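Local atomic coordinates of cellulase (Bacteroides salanitronis, PDB entry 6WQY), a protein that probably hydrolyses internal beta-1,4-glycosidic bonds of cellulose and related polysaccharides, as a broad-specificity endoglucanase of family GH5 with a TIM-barrel catalytic domain. Residues V250-P255 against E284-G289; G308-V313 against E329-A334; T297-D300 against P304-I307. All blocks are in the same frame, centred on the assembly; numbering follows the deposited sequence.

Contact 1: residues V250-P255 against E284-G289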
loop_
_atom_site.group_PDB
_atom_site.type_symbol
_atom_site.label_atom_id
_atom_site.label_comp_id
_atom_site.label_asym_id
_atom_site.label_seq_id
_atom_site.Cartn_x
_atom_site.Cartn_y
_atom_site.Cartn_z
ATOM N N VAL A 250 -3.047 3.601 -5.065
ATOM C CA VAL A 250 -2.058 4.620 -5.401
ATOM C C VAL A 250 -1.193 4.878 -4.173
ATOM O O VAL A 250 -1.574 4.580 -3.045
ATOM C CB VAL A 250 -2.684 5.934 -5.909
ATOM C CG1 VAL A 250 -3.428 5.703 -7.214
ATOM C CG2 VAL A 250 -3.579 6.562 -4.869
ATOM N N HIS A 251 -0.024 5.470 -4.401
ATOM C CA HIS A 251 0.839 5.937 -3.317
ATOM C C HIS A 251 0.988 7.445 -3.440
ATOM O O HIS A 251 0.943 7.995 -4.547
ATOM C CB HIS A 251 2.220 5.262 -3.350
ATOM C CG HIS A 251 2.165 3.781 -3.115
ATOM N ND1 HIS A 251 3.264 2.957 -3.213
ATOM C CD2 HIS A 251 1.135 2.979 -2.768
ATOM C CE1 HIS A 251 2.911 1.708 -2.941
ATOM N NE2 HIS A 251 1.621 1.688 -2.668
ATOM N N PHE A 252 1.166 8.122 -2.302
ATOM C CA PHE A 252 1.199 9.579 -2.299
ATOM C C PHE A 252 2.173 10.079 -1.246
ATOM O O PHE A 252 1.863 10.039 -0.052
ATOM C CB PHE A 252 -0.185 10.179 -2.044
ATOM C CG PHE A 252 -0.199 11.680 -2.084
ATOM C CD1 PHE A 252 -0.235 12.353 -3.298
ATOM C CD2 PHE A 252 -0.161 12.428 -0.915
ATOM C CE1 PHE A 252 -0.251 13.733 -3.340
ATOM C CE2 PHE A 252 -0.174 13.805 -0.957
ATOM C CZ PHE A 252 -0.216 14.454 -2.168
ATOM N N TYR A 253 3.306 10.596 -1.702
ATOM C CA TYR A 253 4.327 11.170 -0.838
ATOM C C TYR A 253 4.631 12.619 -1.209
ATOM O O TYR A 253 5.610 13.198 -0.708
ATOM C CB TYR A 253 5.609 10.360 -0.917
ATOM C CG TYR A 253 5.564 8.971 -0.320
ATOM C CD1 TYR A 253 5.633 8.805 1.055
ATOM C CD2 TYR A 253 5.508 7.837 -1.123
ATOM C CE1 TYR A 253 5.666 7.547 1.620
ATOM C CE2 TYR A 253 5.519 6.572 -0.560
ATOM C CZ TYR A 253 5.608 6.429 0.812
ATOM O OH TYR A 253 5.714 5.207 1.430
ATOM N N ASP A 254 3.825 13.236 -2.065
ATOM C CA ASP A 254 4.206 14.537 -2.598
ATOM C C ASP A 254 4.279 15.576 -1.480
ATOM O O ASP A 254 3.347 15.669 -0.676
ATOM C CB ASP A 254 3.176 15.046 -3.608
ATOM C CG ASP A 254 3.088 14.223 -4.872
ATOM O OD1 ASP A 254 3.910 13.299 -5.087
ATOM O OD2 ASP A 254 2.170 14.552 -5.695
ATOM N N PRO A 255 5.321 16.419 -1.436
ATOM C CA PRO A 255 6.549 16.390 -2.244
ATOM C C PRO A 255 7.587 15.522 -1.535
ATOM O O PRO A 255 7.906 15.793 -0.361
ATOM C CB PRO A 255 6.969 17.859 -2.290
ATOM C CG PRO A 255 6.450 18.440 -0.997
ATOM C CD PRO A 255 5.316 17.569 -0.511
ATOM N N GLU A 284 -0.621 22.613 -0.236
ATOM C CA GLU A 284 -1.985 22.149 -0.011
ATOM C C GLU A 284 -2.751 21.932 -1.306
ATOM O O GLU A 284 -3.535 20.977 -1.413
ATOM C CB GLU A 284 -2.739 23.175 0.847
ATOM C CG GLU A 284 -2.257 23.305 2.293
ATOM C CD GLU A 284 -1.107 24.280 2.505
ATOM O OE1 GLU A 284 -0.392 24.635 1.535
ATOM O OE2 GLU A 284 -0.925 24.714 3.682
ATOM N N ASP A 285 -2.565 22.829 -2.283
ATOM C CA ASP A 285 -3.298 22.736 -3.539
ATOM C C ASP A 285 -2.899 21.503 -4.338
ATOM O O ASP A 285 -3.694 21.009 -5.152
ATOM C CB ASP A 285 -3.089 24.002 -4.369
ATOM C CG ASP A 285 -1.625 24.288 -4.646
ATOM O OD1 ASP A 285 -0.819 24.261 -3.692
ATOM O OD2 ASP A 285 -1.280 24.548 -5.819
ATOM N N ASN A 286 -1.675 20.999 -4.154
ATOM C CA ASN A 286 -1.300 19.746 -4.796
ATOM C C ASN A 286 -2.019 18.563 -4.158
ATOM O O ASN A 286 -2.431 17.628 -4.858
ATOM C CB ASN A 286 0.210 19.531 -4.762
ATOM C CG ASN A 286 0.621 18.289 -5.522
ATOM O OD1 ASN A 286 0.512 18.250 -6.757
ATOM N ND2 ASN A 286 1.068 17.269 -4.809
ATOM N N VAL A 287 -2.162 18.568 -2.832
ATOM C CA VAL A 287 -2.882 17.486 -2.172
ATOM C C VAL A 287 -4.308 17.402 -2.697
ATOM O O VAL A 287 -4.777 16.345 -3.143
ATOM C CB VAL A 287 -2.872 17.679 -0.646
ATOM C CG1 VAL A 287 -3.647 16.542 0.020
ATOM C CG2 VAL A 287 -1.468 17.762 -0.095
ATOM N N THR A 288 -5.032 18.515 -2.635
ATOM C CA THR A 288 -6.424 18.482 -3.077
ATOM C C THR A 288 -6.524 18.317 -4.588
ATOM O O THR A 288 -7.434 17.632 -5.079
ATOM C CB THR A 288 -7.184 19.723 -2.608
ATOM O OG1 THR A 288 -6.512 20.886 -3.070
ATOM C CG2 THR A 288 -7.270 19.761 -1.093
ATOM N N GLY A 289 -5.597 18.905 -5.346
ATOM C CA GLY A 289 -5.641 18.744 -6.787
ATOM C C GLY A 289 -5.429 17.311 -7.227
ATOM O O GLY A 289 -6.110 16.809 -8.130
HETATM O O HOH W 1 1.443 17.467 -1.921
#
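F252 and D254, at the C-terminal side of the sixth strand of a (beta/alpha)8 TIM barrel, meet N286 and V287 in the opening turn of helix 284-299, the long helix that leads on to the seventh strand. E284, at the helix start, serves other neighbours: its OE2 bonds to Y326 OH and to the backbone N of H271. At N286 the contact is polar. CG stands anti to the backbone N (chi1 -175°), which carries the amide to the loop, where ND2 gives D254 OD2 a nearly straight bond of 3.1 Å (N-H...O 163°). OD2 lies in the amide plane and accepts on its anti lone pair, away from OD1. ND2 also donates to a water at 2.9 Å, and that water donates to D254 O at the same 2.9 Å, where Y327 OH binds too. One amide nitrogen thus holds both the side chain and the backbone of D254. A leucine here would probably leave D254 OD2 without its mate and the bridging water without a donor. ND2 further sits at the edge of the F252 ring, 4.0 Å from CE1. V287 makes the apolar half of the contact. The D254 backbone N lies above the centre of the F252 ring, F291 meets that ring edge-to-face, and F252 CZ ends 4.0 Å from V287 CA and 4.1 Å from V287 CG2.

Contact 2: residues G308-V313 against E329-A334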
loop_
_atom_site.group_PDB
_atom_site.type_symbol
_atom_site.label_atom_id
_atom_site.label_comp_id
_atom_site.label_asym_id
_atom_site.label_seq_id
_atom_site.Cartn_x
_atom_site.Cartn_y
_atom_site.Cartn_z
ATOM N N GLY A 308 -2.224 3.427 -0.556
ATOM C CA GLY A 308 -1.531 2.331 0.089
ATOM C C GLY A 308 -0.280 2.736 0.839
ATOM O O GLY A 308 0.163 1.985 1.716
ATOM N N GLU A 309 0.312 3.885 0.490
ATOM C CA GLU A 309 1.439 4.445 1.220
ATOM C C GLU A 309 1.348 5.968 1.165
ATOM O O GLU A 309 1.087 6.538 0.097
ATOM C CB GLU A 309 2.790 4.029 0.638
ATOM C CG GLU A 309 3.053 2.549 0.633
ATOM C CD GLU A 309 4.406 2.156 0.050
ATOM O OE1 GLU A 309 5.299 3.036 -0.071
ATOM O OE2 GLU A 309 4.572 0.942 -0.273
ATOM N N MET A 310 1.622 6.605 2.306
ATOM C CA MET A 310 1.745 8.054 2.468
ATOM C C MET A 310 2.543 8.248 3.759
ATOM O O MET A 310 2.796 7.284 4.491
ATOM C CB MET A 310 0.374 8.750 2.497
ATOM C CG MET A 310 -0.636 8.159 3.458
ATOM S SD MET A 310 -0.396 8.546 5.205
ATOM C CE MET A 310 -0.683 10.324 5.235
ATOM N N GLY A 311 2.963 9.479 4.050
ATOM C CA GLY A 311 3.600 9.743 5.324
ATOM C C GLY A 311 4.596 10.883 5.241
ATOM O O GLY A 311 4.712 11.567 4.226
ATOM N N CYS A 312 5.327 11.073 6.346
ATOM C CA CYS A 312 6.298 12.152 6.458
ATOM C C CYS A 312 7.199 11.820 7.636
ATOM O O CYS A 312 6.695 11.443 8.699
ATOM C CB CYS A 312 5.586 13.493 6.709
ATOM S SG CYS A 312 6.645 14.931 6.676
ATOM N N VAL A 313 8.515 11.984 7.460
ATOM C CA VAL A 313 9.463 11.613 8.503
ATOM C C VAL A 313 9.471 12.634 9.643
ATOM O O VAL A 313 9.126 13.809 9.497
ATOM C CB VAL A 313 10.885 11.380 7.960
ATOM C CG1 VAL A 313 10.892 10.240 6.959
ATOM C CG2 VAL A 313 11.477 12.658 7.366
ATOM N N GLU A 329 -1.888 15.728 9.120
ATOM C CA GLU A 329 -3.291 16.015 9.392
ATOM C C GLU A 329 -3.990 16.482 8.123
ATOM O O GLU A 329 -5.106 16.036 7.812
ATOM C CB GLU A 329 -3.409 17.057 10.513
ATOM C CG GLU A 329 -4.796 17.152 11.128
ATOM C CD GLU A 329 -4.880 18.058 12.352
ATOM O OE1 GLU A 329 -3.887 18.654 12.801
ATOM O OE2 GLU A 329 -6.022 18.225 12.858
ATOM N N TYR A 330 -3.335 17.357 7.357
ATOM C CA TYR A 330 -3.936 17.877 6.134
ATOM C C TYR A 330 -4.171 16.766 5.116
ATOM O O TYR A 330 -5.241 16.696 4.480
ATOM C CB TYR A 330 -3.046 18.964 5.527
ATOM C CG TYR A 330 -3.764 19.733 4.458
ATOM C CD1 TYR A 330 -3.756 19.314 3.141
ATOM C CD2 TYR A 330 -4.492 20.861 4.775
ATOM C CE1 TYR A 330 -4.444 20.008 2.171
ATOM C CE2 TYR A 330 -5.183 21.560 3.811
ATOM C CZ TYR A 330 -5.160 21.125 2.513
ATOM O OH TYR A 330 -5.849 21.804 1.538
ATOM N N VAL A 331 -3.185 15.891 4.934
ATOM C CA VAL A 331 -3.304 14.827 3.950
ATOM C C VAL A 331 -4.354 13.810 4.377
ATOM O O VAL A 331 -5.118 13.317 3.543
ATOM C CB VAL A 331 -1.930 14.175 3.698
ATOM C CG1 VAL A 331 -2.071 12.945 2.823
ATOM C CG2 VAL A 331 -0.984 15.171 3.047
ATOM N N CYS A 332 -4.409 13.465 5.668
ATOM C CA CYS A 332 -5.414 12.496 6.106
ATOM C C CYS A 332 -6.829 13.054 5.976
ATOM O O CYS A 332 -7.750 12.330 5.572
ATOM C CB CYS A 332 -5.136 12.011 7.523
ATOM S SG CYS A 332 -3.741 10.867 7.641
ATOM N N LYS A 333 -7.020 14.330 6.309
ATOM C CA LYS A 333 -8.337 14.941 6.150
ATOM C C LYS A 333 -8.734 15.008 4.679
ATOM O O LYS A 333 -9.896 14.749 4.332
ATOM C CB LYS A 333 -8.336 16.321 6.802
ATOM C CG LYS A 333 -9.639 17.094 6.655
ATOM C CD LYS A 333 -10.828 16.318 7.200
ATOM C CE LYS A 333 -12.089 17.173 7.191
ATOM N NZ LYS A 333 -13.322 16.347 7.298
ATOM N N ALA A 334 -7.787 15.329 3.794
ATOM C CA ALA A 334 -8.079 15.344 2.370
ATOM C C ALA A 334 -8.393 13.945 1.868
ATOM O O ALA A 334 -9.310 13.762 1.053
ATOM C CB ALA A 334 -6.920 15.963 1.601
#
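M310 reaches across to V331 and C332 by a single atom, its terminal methyl CE. The side chain starts with CG lodged between the backbone N and the carbonyl carbon (chi1 50°), and it bends again at chi2 and chi3, so the thioether is curled rather than extended and CE leads toward helix 329-334 with SD behind it. CE touches two neighbours on the helix, V331 CG1 at 3.8 Å and C332 SG at 3.9 Å, in directions about a right angle apart. V331 CG1 and C332 SG are themselves 5.5 Å from each other, so the methyl enters the notch between consecutive residues of the helix.

The two helix side chains present themselves differently. V331 points from the helix toward the strand, and its CG1, anti to the backbone N (chi1 172°), is the branch that meets the methionine; the two side chains run past each other in opposite directions. C332 leaves the helix at a slant, and its thiol sulfur flanks CE while M310 SD stays farther off, 4.7 Å from C332 SG. All three residues are buried, and the contact between them is purely apolar. P342, at the start of the next strand, touches both M310 and C332, and M378 of helix 371-383 lies against C332.

In sequence M310 follows E309, whose place at the end of the seventh strand is consistent with that of the catalytic nucleophile in GH5 enzymes. The methionine turns outward from the strand to its covering helix, as hydrophobic residues do in the beta-alpha-beta units of a TIM barrel, here strand 305-310, helix 318-337 and strand 342-346.

Contact 3: residues T297-D300 against P304-I307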
loop_
_atom_site.group_PDB
_atom_site.type_symbol
_atom_site.label_atom_id
_atom_site.label_comp_id
_atom_site.label_asym_id
_atom_site.label_seq_id
_atom_site.Cartn_x
_atom_site.Cartn_y
_atom_site.Cartn_z
ATOM N N THR A 297 -12.098 10.489 -11.396
ATOM C CA THR A 297 -11.922 9.354 -12.285
ATOM C C THR A 297 -12.466 8.066 -11.688
ATOM O O THR A 297 -13.015 7.233 -12.420
ATOM C CB THR A 297 -10.440 9.198 -12.638
ATOM O OG1 THR A 297 -9.982 10.393 -13.290
ATOM C CG2 THR A 297 -10.219 8.001 -13.546
ATOM N N PHE A 298 -12.311 7.871 -10.375
ATOM C CA PHE A 298 -12.664 6.608 -9.731
ATOM C C PHE A 298 -13.833 6.754 -8.765
ATOM O O PHE A 298 -14.904 6.184 -9.008
ATOM C CB PHE A 298 -11.414 6.011 -9.065
ATOM C CG PHE A 298 -10.314 5.726 -10.040
ATOM C CD1 PHE A 298 -10.509 4.817 -11.062
ATOM C CD2 PHE A 298 -9.113 6.397 -9.971
ATOM C CE1 PHE A 298 -9.506 4.556 -11.981
ATOM C CE2 PHE A 298 -8.094 6.140 -10.892
ATOM C CZ PHE A 298 -8.307 5.218 -11.898
ATOM N N ILE A 299 -13.665 7.522 -7.689
ATOM C CA ILE A 299 -14.650 7.541 -6.609
ATOM C C ILE A 299 -16.034 7.900 -7.135
ATOM O O ILE A 299 -17.023 7.213 -6.848
ATOM C CB ILE A 299 -14.200 8.526 -5.514
ATOM C CG1 ILE A 299 -12.796 8.194 -4.988
ATOM C CG2 ILE A 299 -15.198 8.555 -4.373
ATOM C CD1 ILE A 299 -12.645 6.797 -4.410
ATOM N N ASP A 300 -16.120 8.993 -7.894
ATOM C CA ASP A 300 -17.402 9.471 -8.397
ATOM C C ASP A 300 -17.982 8.559 -9.462
ATOM O O ASP A 300 -19.157 8.711 -9.806
ATOM C CB ASP A 300 -17.258 10.875 -8.986
ATOM C CG ASP A 300 -17.077 11.942 -7.927
ATOM O OD1 ASP A 300 -17.187 11.641 -6.721
ATOM O OD2 ASP A 300 -16.830 13.112 -8.307
ATOM N N PRO A 304 -13.838 2.149 -5.991
ATOM C CA PRO A 304 -13.085 2.488 -4.774
ATOM C C PRO A 304 -11.599 2.606 -5.057
ATOM O O PRO A 304 -11.077 2.043 -6.019
ATOM C CB PRO A 304 -13.384 1.320 -3.821
ATOM C CG PRO A 304 -13.751 0.185 -4.706
ATOM C CD PRO A 304 -14.314 0.753 -5.979
ATOM N N ALA A 305 -10.918 3.337 -4.175
ATOM C CA ALA A 305 -9.482 3.542 -4.293
ATOM C C ALA A 305 -8.906 3.776 -2.911
ATOM O O ALA A 305 -9.586 4.285 -2.018
ATOM C CB ALA A 305 -9.172 4.738 -5.198
ATOM N N TYR A 306 -7.621 3.441 -2.746
ATOM C CA TYR A 306 -6.959 3.644 -1.469
ATOM C C TYR A 306 -5.542 4.138 -1.687
ATOM O O TYR A 306 -4.932 3.923 -2.729
ATOM C CB TYR A 306 -6.959 2.396 -0.582
ATOM C CG TYR A 306 -6.179 1.196 -1.102
ATOM C CD1 TYR A 306 -6.710 0.373 -2.079
ATOM C CD2 TYR A 306 -4.929 0.868 -0.589
ATOM C CE1 TYR A 306 -6.021 -0.737 -2.541
ATOM C CE2 TYR A 306 -4.231 -0.237 -1.040
ATOM C CZ TYR A 306 -4.781 -1.052 -2.019
ATOM O OH TYR A 306 -4.140 -2.174 -2.484
ATOM N N ILE A 307 -5.030 4.827 -0.674
ATOM C CA ILE A 307 -3.670 5.364 -0.674
ATOM C C ILE A 307 -2.848 4.371 0.141
ATOM O O ILE A 307 -2.799 4.418 1.376
ATOM C CB ILE A 307 -3.628 6.785 -0.118
ATOM C CG1 ILE A 307 -4.458 7.740 -0.986
ATOM C CG2 ILE A 307 -2.195 7.268 -0.013
ATOM C CD1 ILE A 307 -4.885 8.982 -0.275
#
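I299 and A305 make the main apolar contact, CD1 of the isoleucine lying 4.1 Å from the methyl CB of the alanine. The I299 side chain leaves the helix at a slant, but CG1 beside the backbone N (chi1 -56°) and a second bend at chi2 bring its end back to the strand. A305 points toward the helix and is further covered by M294, one turn and a little back along it, and by M340.

The same CD1 also packs on the backbone. It comes within 3.9 Å of A305 N and 4.3 Å of P304 CA, so the isoleucine covers the start of the strand as much as its side chain. P304 itself contributes through its main chain, for its ring turns from the helix and rests on M247.

F298 starts out toward residues 304-307, yet its ring swings off to V248, T231 and V232. One ring face carries T297 CG2, 3.7 Å above the plane and over the centre. The helix takes a wider pi-type turn here, at 297-299.

Among polar groups, D300 OD1 forms a salt bridge with K295 NZ, tying the last residue of the segment back to the helix. Backbone bonds from P304 and Y306 to V248 hold the new strand in the sheet. Helix 284-299 passes through a short loop into the parallel strand 305-310, the alpha-to-beta link at the N-terminal side of the strands in a (beta/alpha)8 barrel.

Overall arrangement
Going from the N terminus, contact 1 comes first: strand 246-251 runs on through segment 250-255 into a loop, and the chain returns 28 residues later to pack helix 284-299 against it. That helix ends in contact 3, which closes the shortest loop, three residues between its two segments. Strand 305-310 continues directly into contact 2, where 308-313 meets helix 318-337 after 15 intervening residues. The three loops follow in series; none nests or crosses. Strands 246-251 and 305-310 are neighbours in the barrel, joined by V250 N to Y306 O and V250 O to G308 N, so contacts 1 and 3 pin the two ends of one helix, and contact 2 adds the next helix.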